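Local coordinates for protein enoyl-CoA hydratase (Thermus thermophilus, PDB 1WZ8) that probably catalyses the reversible addition of water across the double bond of 2-enoyl-CoA thioesters, as a hexameric member of the crotonase family, at residues 32-35 with 36-40; 73-76 with 77-81; 160-163 with 164-168; 221-224 with 225-228. All coordinates share one frame; numbering follows the deposited sequence.

Contact 1 (32-35 with 36-40); sequences NAMP and PALHR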
loop_
_atom_site.group_PDB
_atom_site.type_symbol
_atom_site.label_atom_id
_atom_site.label_comp_id
_atom_site.label_asym_id
_atom_site.label_seq_id
_atom_site.Cartn_x
_atom_site.Cartn_y
_atom_site.Cartn_z
ATOM N N ASN A 32 -27.286 -26.060 7.231
ATOM C CA ASN A 32 -26.698 -25.164 8.211
ATOM C C ASN A 32 -26.784 -23.695 7.826
ATOM O O ASN A 32 -25.825 -22.939 8.004
ATOM C CB ASN A 32 -25.247 -25.553 8.502
ATOM C CG ASN A 32 -25.136 -26.883 9.223
ATOM O OD1 ASN A 32 -25.864 -27.144 10.187
ATOM N ND2 ASN A 32 -24.216 -27.728 8.770
ATOM N N ALA A 33 -27.931 -23.292 7.284
ATOM C CA ALA A 33 -28.135 -21.888 6.944
ATOM C C ALA A 33 -27.984 -21.229 8.309
ATOM O O ALA A 33 -28.452 -21.766 9.312
ATOM C CB ALA A 33 -29.535 -21.665 6.389
ATOM N N MET A 34 -27.333 -20.075 8.352
ATOM C CA MET A 34 -27.083 -19.413 9.621
ATOM C C MET A 34 -28.115 -18.426 10.139
ATOM O O MET A 34 -28.334 -17.378 9.540
ATOM C CB MET A 34 -25.741 -18.686 9.564
ATOM C CG MET A 34 -24.563 -19.537 9.150
ATOM S SD MET A 34 -23.133 -18.456 8.954
ATOM C CE MET A 34 -21.881 -19.620 8.377
ATOM N N PRO A 35 -28.775 -18.758 11.260
ATOM C CA PRO A 35 -29.765 -17.832 11.821
ATOM C C PRO A 35 -28.934 -16.719 12.471
ATOM O O PRO A 35 -27.723 -16.864 12.632
ATOM C CB PRO A 35 -30.482 -18.681 12.866
ATOM C CG PRO A 35 -30.345 -20.076 12.330
ATOM C CD PRO A 35 -28.907 -20.092 11.867
ATOM N N PRO A 36 -29.568 -15.603 12.856
ATOM C CA PRO A 36 -28.840 -14.497 13.486
ATOM C C PRO A 36 -27.876 -14.924 14.599
ATOM O O PRO A 36 -26.715 -14.512 14.618
ATOM C CB PRO A 36 -29.963 -13.605 14.011
ATOM C CG PRO A 36 -31.020 -13.776 12.976
ATOM C CD PRO A 36 -30.997 -15.273 12.705
ATOM N N ALA A 37 -28.356 -15.758 15.517
ATOM C CA ALA A 37 -27.536 -16.209 16.638
ATOM C C ALA A 37 -26.282 -16.971 16.229
ATOM O O ALA A 37 -25.214 -16.770 16.813
ATOM C CB ALA A 37 -28.372 -17.059 17.589
ATOM N N LEU A 38 -26.407 -17.848 15.237
ATOM C CA LEU A 38 -25.262 -18.633 14.790
ATOM C C LEU A 38 -24.234 -17.770 14.070
ATOM O O LEU A 38 -23.032 -17.930 14.270
ATOM C CB LEU A 38 -25.712 -19.773 13.875
ATOM C CG LEU A 38 -24.583 -20.703 13.411
ATOM C CD1 LEU A 38 -23.908 -21.352 14.615
ATOM C CD2 LEU A 38 -25.149 -21.759 12.489
ATOM N N HIS A 39 -24.702 -16.856 13.233
ATOM C CA HIS A 39 -23.787 -15.978 12.519
ATOM C C HIS A 39 -22.947 -15.178 13.515
ATOM O O HIS A 39 -21.725 -15.085 13.382
ATOM C CB HIS A 39 -24.568 -15.042 11.594
ATOM C CG HIS A 39 -23.697 -14.142 10.776
ATOM N ND1 HIS A 39 -23.408 -12.847 11.148
ATOM C CD2 HIS A 39 -23.030 -14.360 9.619
ATOM C CE1 HIS A 39 -22.601 -12.305 10.254
ATOM N NE2 HIS A 39 -22.356 -13.201 9.314
ATOM N N ARG A 40 -23.599 -14.606 14.522
ATOM C CA ARG A 40 -22.879 -13.837 15.524
ATOM C C ARG A 40 -21.941 -14.731 16.335
ATOM O O ARG A 40 -20.832 -14.324 16.688
ATOM C CB ARG A 40 -23.856 -13.128 16.460
ATOM C CG ARG A 40 -23.165 -12.496 17.659
ATOM C CD ARG A 40 -24.028 -11.444 18.325
ATOM N NE ARG A 40 -25.386 -11.945 18.525
ATOM C CZ ARG A 40 -26.395 -11.695 17.698
ATOM N NH1 ARG A 40 -26.180 -10.962 16.610
ATOM N NH2 ARG A 40 -27.615 -12.144 17.978
#
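P35 and L38 form the close-packed part of this local contact, where the chain leaves a loop and turns into helix 36-49. The ring carbon P35 CD sits 3.8 Å from L38 CB, and P35 CB lies 3.5 Å from P36 CD, tighter than usual van der Waals contact. P36 also packs on L75, E78 and R88. L38 keeps its CG opposite the backbone N (chi1 -177°), which brings CD2 back over the preceding loop, 4.1 Å from M34 CG. M34 and L38 cross at about a right angle, and F26 of strand 21-26 also packs on L38. Beyond CG the M34 chain runs extended, carrying SD to the rim of the H39 imidazole: SD lies 4.2 Å from H39 CD2, near the ring plane and not over a face. On the other side of H39 CG, ND1 is hydrogen-bonded to E92, which also forms a salt bridge with R40.

The outer side is looser: A37 is exposed and hardly meets the loop. The backbone closes the turn through a nearly straight bond of 3.1 Å from H39 N to P35 O (N-H...O angle 171°). P35 thus serves as N-cap, and P36, whose nitrogen has no hydrogen to donate, opens the first turn, a usual place for proline at a helix N-terminus. Here the capped turn begins the helix between strands 21-26 and 57-62 of the crotonase fold.

Contact 2 (73-76 with 77-81); sequences FGLI and EEMRA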
loop_
_atom_site.group_PDB
_atom_site.type_symbol
_atom_site.label_atom_id
_atom_site.label_comp_id
_atom_site.label_asym_id
_atom_site.label_seq_id
_atom_site.Cartn_x
_atom_site.Cartn_y
_atom_site.Cartn_z
ATOM N N PHE A 73 -32.688 -16.985 5.549
ATOM C CA PHE A 73 -33.650 -15.977 5.120
ATOM C C PHE A 73 -33.992 -15.076 6.298
ATOM O O PHE A 73 -34.158 -13.865 6.143
ATOM C CB PHE A 73 -34.936 -16.633 4.601
ATOM C CG PHE A 73 -34.821 -17.195 3.211
ATOM C CD1 PHE A 73 -34.535 -16.364 2.132
ATOM C CD2 PHE A 73 -35.017 -18.555 2.978
ATOM C CE1 PHE A 73 -34.448 -16.878 0.838
ATOM C CE2 PHE A 73 -34.932 -19.079 1.688
ATOM C CZ PHE A 73 -34.647 -18.240 0.617
ATOM N N GLY A 74 -34.094 -15.678 7.479
ATOM C CA GLY A 74 -34.423 -14.922 8.674
ATOM C C GLY A 74 -33.409 -13.828 8.950
ATOM O O GLY A 74 -33.771 -12.689 9.245
ATOM N N LEU A 75 -32.134 -14.179 8.849
ATOM C CA LEU A 75 -31.060 -13.226 9.084
ATOM C C LEU A 75 -31.103 -12.086 8.071
ATOM O O LEU A 75 -30.975 -10.914 8.434
ATOM C CB LEU A 75 -29.710 -13.938 9.010
ATOM C CG LEU A 75 -28.454 -13.074 9.127
ATOM C CD1 LEU A 75 -28.544 -12.161 10.346
ATOM C CD2 LEU A 75 -27.245 -13.982 9.220
ATOM N N ILE A 76 -31.288 -12.432 6.801
ATOM C CA ILE A 76 -31.348 -11.428 5.745
ATOM C C ILE A 76 -32.528 -10.482 5.963
ATOM O O ILE A 76 -32.408 -9.268 5.776
ATOM C CB ILE A 76 -31.469 -12.098 4.355
ATOM C CG1 ILE A 76 -30.211 -12.927 4.078
ATOM C CG2 ILE A 76 -31.655 -11.041 3.272
ATOM C CD1 ILE A 76 -30.247 -13.696 2.775
ATOM N N GLU A 77 -33.666 -11.037 6.367
ATOM C CA GLU A 77 -34.854 -10.226 6.606
ATOM C C GLU A 77 -34.649 -9.290 7.791
ATOM O O GLU A 77 -35.116 -8.151 7.774
ATOM C CB GLU A 77 -36.075 -11.116 6.848
ATOM C CG GLU A 77 -36.557 -11.862 5.611
ATOM C CD GLU A 77 -37.122 -10.939 4.541
ATOM O OE1 GLU A 77 -37.081 -9.702 4.722
ATOM O OE2 GLU A 77 -37.610 -11.456 3.513
ATOM N N GLU A 78 -33.955 -9.773 8.818
ATOM C CA GLU A 78 -33.687 -8.960 9.997
ATOM C C GLU A 78 -32.851 -7.741 9.617
ATOM O O GLU A 78 -33.124 -6.619 10.053
ATOM C CB GLU A 78 -32.932 -9.769 11.054
ATOM C CG GLU A 78 -32.476 -8.914 12.225
ATOM C CD GLU A 78 -31.575 -9.652 13.192
ATOM O OE1 GLU A 78 -30.637 -10.339 12.738
ATOM O OE2 GLU A 78 -31.795 -9.528 14.413
ATOM N N MET A 79 -31.822 -7.980 8.811
ATOM C CA MET A 79 -30.933 -6.921 8.345
ATOM C C MET A 79 -31.726 -5.883 7.555
ATOM O O MET A 79 -31.570 -4.681 7.749
ATOM C CB MET A 79 -29.851 -7.514 7.438
ATOM C CG MET A 79 -28.953 -8.538 8.103
ATOM S SD MET A 79 -27.910 -9.401 6.899
ATOM C CE MET A 79 -26.869 -8.072 6.329
ATOM N N ARG A 80 -32.578 -6.369 6.660
ATOM C CA ARG A 80 -33.398 -5.516 5.804
ATOM C C ARG A 80 -34.429 -4.661 6.536
ATOM O O ARG A 80 -34.816 -3.601 6.050
ATOM C CB ARG A 80 -34.136 -6.379 4.775
ATOM C CG ARG A 80 -33.575 -6.320 3.364
ATOM C CD ARG A 80 -34.355 -7.250 2.439
ATOM N NE ARG A 80 -35.800 -7.077 2.581
ATOM C CZ ARG A 80 -36.468 -5.993 2.198
ATOM N NH1 ARG A 80 -35.819 -4.979 1.639
ATOM N NH2 ARG A 80 -37.780 -5.914 2.387
ATOM N N ALA A 81 -34.868 -5.120 7.702
ATOM C CA ALA A 81 -35.898 -4.415 8.451
ATOM C C ALA A 81 -35.445 -3.438 9.534
ATOM O O ALA A 81 -36.271 -2.708 10.089
ATOM C CB ALA A 81 -36.860 -5.436 9.057
#
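E77 N donates to F73 O over 2.9 Å, the shortest of the four backbone bonds that join residues 73-76 to the next turn of helix 73-81. The same carbonyl oxygen also has E77 CG beside it, at 3.2 Å. The i to i+4 pattern continues from E78 N to G74 O, M79 N to L75 O and R80 N to I76 O.

On the inner side, M79 starts against the preceding turn and then leads away from it, toward L86, V89 and F243, which pack on it. Its CG stands opposite its own carbonyl carbon (chi1 -61°), which leaves that methylene 3.1 Å from L75 O and 4.3 Å from L75 CD1, with SD passing 4.2 Å from I76 CA. An alanine here would remove the sulfur and its methyl and is likely to open a gap between this helix, helix 83-102 and F243. L75 CD1 also touches E78 OE1 at 3.7 Å, the two side chains meeting at a slant; that carboxylate finds its charge partner in R88.

The outer side is ionic. E77 bends at chi2 so that OE1 comes edge-on, in the guanidinium plane of R80, although the salt bridge to R80 NE is long at 3.6 Å. Its OE2 is paired with K256 of helix 246-256. Shared between two cations, the E77 carboxylate probably stays ionised, and it ties the outer side of this helix to the C-terminal one.

Contact 3 (160-163 with 164-168); sequences VGMA and KAKYH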
loop_
_atom_site.group_PDB
_atom_site.type_symbol
_atom_site.label_atom_id
_atom_site.label_comp_id
_atom_site.label_asym_id
_atom_site.label_seq_id
_atom_site.Cartn_x
_atom_site.Cartn_y
_atom_site.Cartn_z
ATOM N N VAL A 160 -7.164 -17.050 -6.441
ATOM C CA VAL A 160 -7.291 -17.506 -7.821
ATOM C C VAL A 160 -6.965 -16.492 -8.910
ATOM O O VAL A 160 -7.025 -16.818 -10.095
ATOM C CB VAL A 160 -8.717 -18.043 -8.095
ATOM C CG1 VAL A 160 -9.019 -19.207 -7.166
ATOM C CG2 VAL A 160 -9.741 -16.930 -7.914
ATOM N N GLY A 161 -6.619 -15.269 -8.529
ATOM C CA GLY A 161 -6.315 -14.276 -9.541
ATOM C C GLY A 161 -7.581 -13.539 -9.929
ATOM O O GLY A 161 -8.685 -14.046 -9.727
ATOM N N MET A 162 -7.423 -12.359 -10.521
ATOM C CA MET A 162 -8.564 -11.525 -10.888
ATOM C C MET A 162 -9.498 -12.045 -11.980
ATOM O O MET A 162 -10.705 -11.808 -11.918
ATOM C CB MET A 162 -8.075 -10.129 -11.271
ATOM C CG MET A 162 -9.189 -9.093 -11.320
ATOM S SD MET A 162 -10.017 -8.935 -9.717
ATOM C CE MET A 162 -8.639 -8.398 -8.718
ATOM N N ALA A 163 -8.961 -12.739 -12.978
ATOM C CA ALA A 163 -9.806 -13.251 -14.057
ATOM C C ALA A 163 -10.819 -14.260 -13.527
ATOM O O ALA A 163 -12.030 -14.134 -13.752
ATOM C CB ALA A 163 -8.941 -13.900 -15.144
ATOM N N LYS A 164 -10.328 -15.270 -12.821
ATOM C CA LYS A 164 -11.221 -16.284 -12.283
ATOM C C LYS A 164 -12.139 -15.714 -11.204
ATOM O O LYS A 164 -13.279 -16.143 -11.065
ATOM C CB LYS A 164 -10.412 -17.460 -11.740
ATOM C CG LYS A 164 -9.692 -18.243 -12.834
ATOM C CD LYS A 164 -10.694 -18.885 -13.792
ATOM C CE LYS A 164 -9.984 -19.668 -14.898
ATOM N NZ LYS A 164 -10.955 -20.384 -15.770
ATOM N N ALA A 165 -11.650 -14.738 -10.447
ATOM C CA ALA A 165 -12.474 -14.128 -9.407
ATOM C C ALA A 165 -13.644 -13.381 -10.049
ATOM O O ALA A 165 -14.797 -13.576 -9.664
ATOM C CB ALA A 165 -11.638 -13.170 -8.563
ATOM N N LYS A 166 -13.354 -12.530 -11.028
ATOM C CA LYS A 166 -14.423 -11.777 -11.680
ATOM C C LYS A 166 -15.427 -12.679 -12.374
ATOM O O LYS A 166 -16.630 -12.420 -12.346
ATOM C CB LYS A 166 -13.848 -10.778 -12.686
ATOM C CG LYS A 166 -13.258 -9.546 -12.035
ATOM C CD LYS A 166 -12.806 -8.541 -13.065
ATOM C CE LYS A 166 -12.501 -7.208 -12.413
ATOM N NZ LYS A 166 -12.116 -6.205 -13.438
ATOM N N TYR A 167 -14.935 -13.742 -12.997
ATOM C CA TYR A 167 -15.807 -14.668 -13.705
ATOM C C TYR A 167 -16.795 -15.375 -12.774
ATOM O O TYR A 167 -17.997 -15.404 -13.037
ATOM C CB TYR A 167 -14.971 -15.710 -14.443
ATOM C CG TYR A 167 -15.797 -16.713 -15.211
ATOM C CD1 TYR A 167 -16.427 -16.360 -16.404
ATOM C CD2 TYR A 167 -15.950 -18.017 -14.745
ATOM C CE1 TYR A 167 -17.186 -17.288 -17.119
ATOM C CE2 TYR A 167 -16.709 -18.949 -15.450
ATOM C CZ TYR A 167 -17.321 -18.578 -16.634
ATOM O OH TYR A 167 -18.057 -19.505 -17.339
ATOM N N HIS A 168 -16.294 -15.936 -11.679
ATOM C CA HIS A 168 -17.165 -16.653 -10.755
ATOM C C HIS A 168 -18.011 -15.770 -9.849
ATOM O O HIS A 168 -19.127 -16.146 -9.488
ATOM C CB HIS A 168 -16.341 -17.646 -9.925
ATOM C CG HIS A 168 -15.857 -18.820 -10.722
ATOM N ND1 HIS A 168 -16.694 -19.845 -11.114
ATOM C CD2 HIS A 168 -14.653 -19.084 -11.282
ATOM C CE1 HIS A 168 -16.026 -20.684 -11.885
ATOM N NE2 HIS A 168 -14.786 -20.245 -12.005
HETATM O O HOH W 1 -7.406 -15.340 -12.492
#
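Y167, whose amide donates to A163 O, directs the edge of its ring at the imidazole of H168: Y167 CD2 lies 3.7 Å above the centre of one imidazole face, and H168 CD2 lies in the plane of the phenol ring, at its edge. W156 packs on H168, and L188 of the second subunit on Y167.

One turn back, M162 and K166 cross at a slant. Bends at chi2 and chi3 curl the methionine so that SD is 4.0 Å from K166 CG and CG 4.0 Å from K166 CE. The extended lysine continues past it, and its NZ meets N222 and D127 of the second subunit. K164 CB meets V160 CG2 (3.9 Å), the side chains crossing at about a right angle; the lysine then bends at chi2 and leads away, NZ reaching E181 and A187 O of that subunit.

A water joins the turn, donating to V160 O (2.8 Å) and accepting from K164 N (2.9 Å). G161 takes a positive phi of 90°, and its O accepts from A165 N at 3.1 Å. A CB there would press on V160 O, which calls for glycine; G161 ends helix 157-160 and N-caps helix 162-171, at a subunit interface of the crotonase hexamer.

Contact 4 (221-224 with 225-228); sequences LNHW and YRSF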
loop_
_atom_site.group_PDB
_atom_site.type_symbol
_atom_site.label_atom_id
_atom_site.label_comp_id
_atom_site.label_asym_id
_atom_site.label_seq_id
_atom_site.Cartn_x
_atom_site.Cartn_y
_atom_site.Cartn_z
ATOM N N LEU A 221 2.115 -14.147 6.985
ATOM C CA LEU A 221 1.444 -14.340 5.703
ATOM C C LEU A 221 0.138 -13.554 5.648
ATOM O O LEU A 221 -0.186 -12.949 4.623
ATOM C CB LEU A 221 1.143 -15.824 5.458
ATOM C CG LEU A 221 2.286 -16.767 5.068
ATOM C CD1 LEU A 221 1.772 -18.201 5.095
ATOM C CD2 LEU A 221 2.811 -16.426 3.678
ATOM N N ASN A 222 -0.608 -13.549 6.751
ATOM C CA ASN A 222 -1.889 -12.854 6.768
ATOM C C ASN A 222 -1.808 -11.343 6.593
ATOM O O ASN A 222 -2.817 -10.695 6.329
ATOM C CB ASN A 222 -2.689 -13.232 8.020
ATOM C CG ASN A 222 -3.389 -14.568 7.865
ATOM O OD1 ASN A 222 -3.450 -15.118 6.766
ATOM N ND2 ASN A 222 -3.934 -15.090 8.957
ATOM N N HIS A 223 -0.613 -10.774 6.727
ATOM C CA HIS A 223 -0.465 -9.342 6.513
ATOM C C HIS A 223 -0.749 -9.038 5.039
ATOM O O HIS A 223 -0.998 -7.886 4.673
ATOM C CB HIS A 223 0.943 -8.860 6.882
ATOM C CG HIS A 223 1.077 -8.428 8.310
ATOM N ND1 HIS A 223 0.211 -7.531 8.900
ATOM C CD2 HIS A 223 1.993 -8.745 9.256
ATOM C CE1 HIS A 223 0.589 -7.313 10.148
ATOM N NE2 HIS A 223 1.667 -8.037 10.389
ATOM N N TRP A 224 -0.692 -10.059 4.185
ATOM C CA TRP A 224 -0.998 -9.833 2.779
ATOM C C TRP A 224 -2.474 -9.477 2.678
ATOM O O TRP A 224 -2.858 -8.588 1.923
ATOM C CB TRP A 224 -0.707 -11.069 1.927
ATOM C CG TRP A 224 0.734 -11.199 1.546
ATOM C CD1 TRP A 224 1.750 -11.680 2.322
ATOM C CD2 TRP A 224 1.329 -10.811 0.302
ATOM N NE1 TRP A 224 2.938 -11.616 1.640
ATOM C CE2 TRP A 224 2.711 -11.085 0.398
ATOM C CE3 TRP A 224 0.829 -10.256 -0.884
ATOM C CZ2 TRP A 224 3.602 -10.825 -0.649
ATOM C CZ3 TRP A 224 1.718 -9.996 -1.931
ATOM C CH2 TRP A 224 3.089 -10.283 -1.802
ATOM N N TYR A 225 -3.304 -10.172 3.447
ATOM C CA TYR A 225 -4.731 -9.887 3.441
ATOM C C TYR A 225 -5.013 -8.575 4.176
ATOM O O TYR A 225 -5.805 -7.761 3.717
ATOM C CB TYR A 225 -5.515 -11.009 4.124
ATOM C CG TYR A 225 -5.621 -12.296 3.338
ATOM C CD1 TYR A 225 -6.002 -12.290 1.997
ATOM C CD2 TYR A 225 -5.404 -13.532 3.958
ATOM C CE1 TYR A 225 -6.172 -13.479 1.291
ATOM C CE2 TYR A 225 -5.573 -14.724 3.263
ATOM C CZ TYR A 225 -5.959 -14.690 1.933
ATOM O OH TYR A 225 -6.165 -15.865 1.255
ATOM N N ARG A 226 -4.356 -8.378 5.313
ATOM C CA ARG A 226 -4.572 -7.179 6.108
ATOM C C ARG A 226 -4.301 -5.896 5.332
ATOM O O ARG A 226 -4.956 -4.883 5.565
ATOM C CB ARG A 226 -3.718 -7.212 7.379
ATOM C CG ARG A 226 -4.033 -8.386 8.304
ATOM C CD ARG A 226 -3.380 -8.211 9.676
ATOM N NE ARG A 226 -3.560 -9.391 10.519
ATOM C CZ ARG A 226 -2.653 -10.352 10.663
ATOM N NH1 ARG A 226 -1.490 -10.272 10.028
ATOM N NH2 ARG A 226 -2.912 -11.401 11.434
ATOM N N SER A 227 -3.347 -5.938 4.405
ATOM C CA SER A 227 -3.022 -4.762 3.607
ATOM C C SER A 227 -4.185 -4.336 2.706
ATOM O O SER A 227 -4.208 -3.216 2.202
ATOM C CB SER A 227 -1.781 -5.034 2.747
ATOM O OG SER A 227 -0.624 -5.192 3.547
ATOM N N PHE A 228 -5.152 -5.232 2.516
ATOM C CA PHE A 228 -6.304 -4.954 1.664
ATOM C C PHE A 228 -7.614 -4.930 2.442
ATOM O O PHE A 228 -8.685 -5.128 1.874
ATOM C CB PHE A 228 -6.384 -5.995 0.547
ATOM C CG PHE A 228 -5.255 -5.900 -0.444
ATOM C CD1 PHE A 228 -5.352 -5.051 -1.541
ATOM C CD2 PHE A 228 -4.075 -6.618 -0.250
ATOM C CE1 PHE A 228 -4.300 -4.920 -2.439
ATOM C CE2 PHE A 228 -3.010 -6.493 -1.148
ATOM C CZ PHE A 228 -3.120 -5.640 -2.240
#
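Y225 makes a weak bond back along helix 211-226, its N lying 3.0 Å from N222 O. Its ring presents an edge to the N222 amide, CD2 being 3.8 Å from N222 OD1, which itself accepts from K166 of the third subunit. L158 and L159, and M162 of the third subunit, pack on the phenol.

R226 makes the straighter bond to that same carbonyl, its N donating to N222 O at 3.0 Å, in the carbonyl plane (N-H...O angle 165°). With CG opposite the carbonyl carbon (chi1 -61°) and the chain extended as far as NE, the guanidinium folds back over the turn. NH1 lies 3.4 Å above the centre of the H223 ring, the two planes inclined at 69°, while N222 CB lies over one guanidinium face. H219 O takes NH1, and N102 takes NE. A leucine in its place would probably leave H219 O and N102 without these donors and uncover the H223 face, setting that ring freer to turn despite its bond to E233 of the fourth subunit.

S227 bonds back in the manner familiar from serines in helices: OG donates to H223 O, four residues earlier, at 2.9 Å, nearly in line with the carbonyl, and S227 N donates to the same oxygen at 3.1 Å from above the carbonyl plane. H231 of the third subunit is a further partner of OG.

F228, N-cap of helix 229-241, sets its ring edge against W224 O, with CD2 at 3.2 Å; that buried oxygen has no polar partner in the model. The ring stacks on W224 of the second subunit.

Overall arrangement
The four contacts follow one another along the chain and fall into two pairs. Contacts 1 and 2, on helices 36-49 and 73-81, have centres 11 Å apart and touch directly, with L75 and E78 packing on P36 and L75 also on H39; no other chain of the assembly reaches them. Contacts 3 and 4, on helices 162-171 and 211-226, do not touch within a chain, their nearest atoms being about 8 Å apart, yet they meet between subunits, where K166 pairs with N222 and M162 packs on Y225. Contact 1 lies about 28 Å, centre to centre, from contact 3, across the chain's centre. One pair thus belongs to the monomer, the other to hexamer assembly.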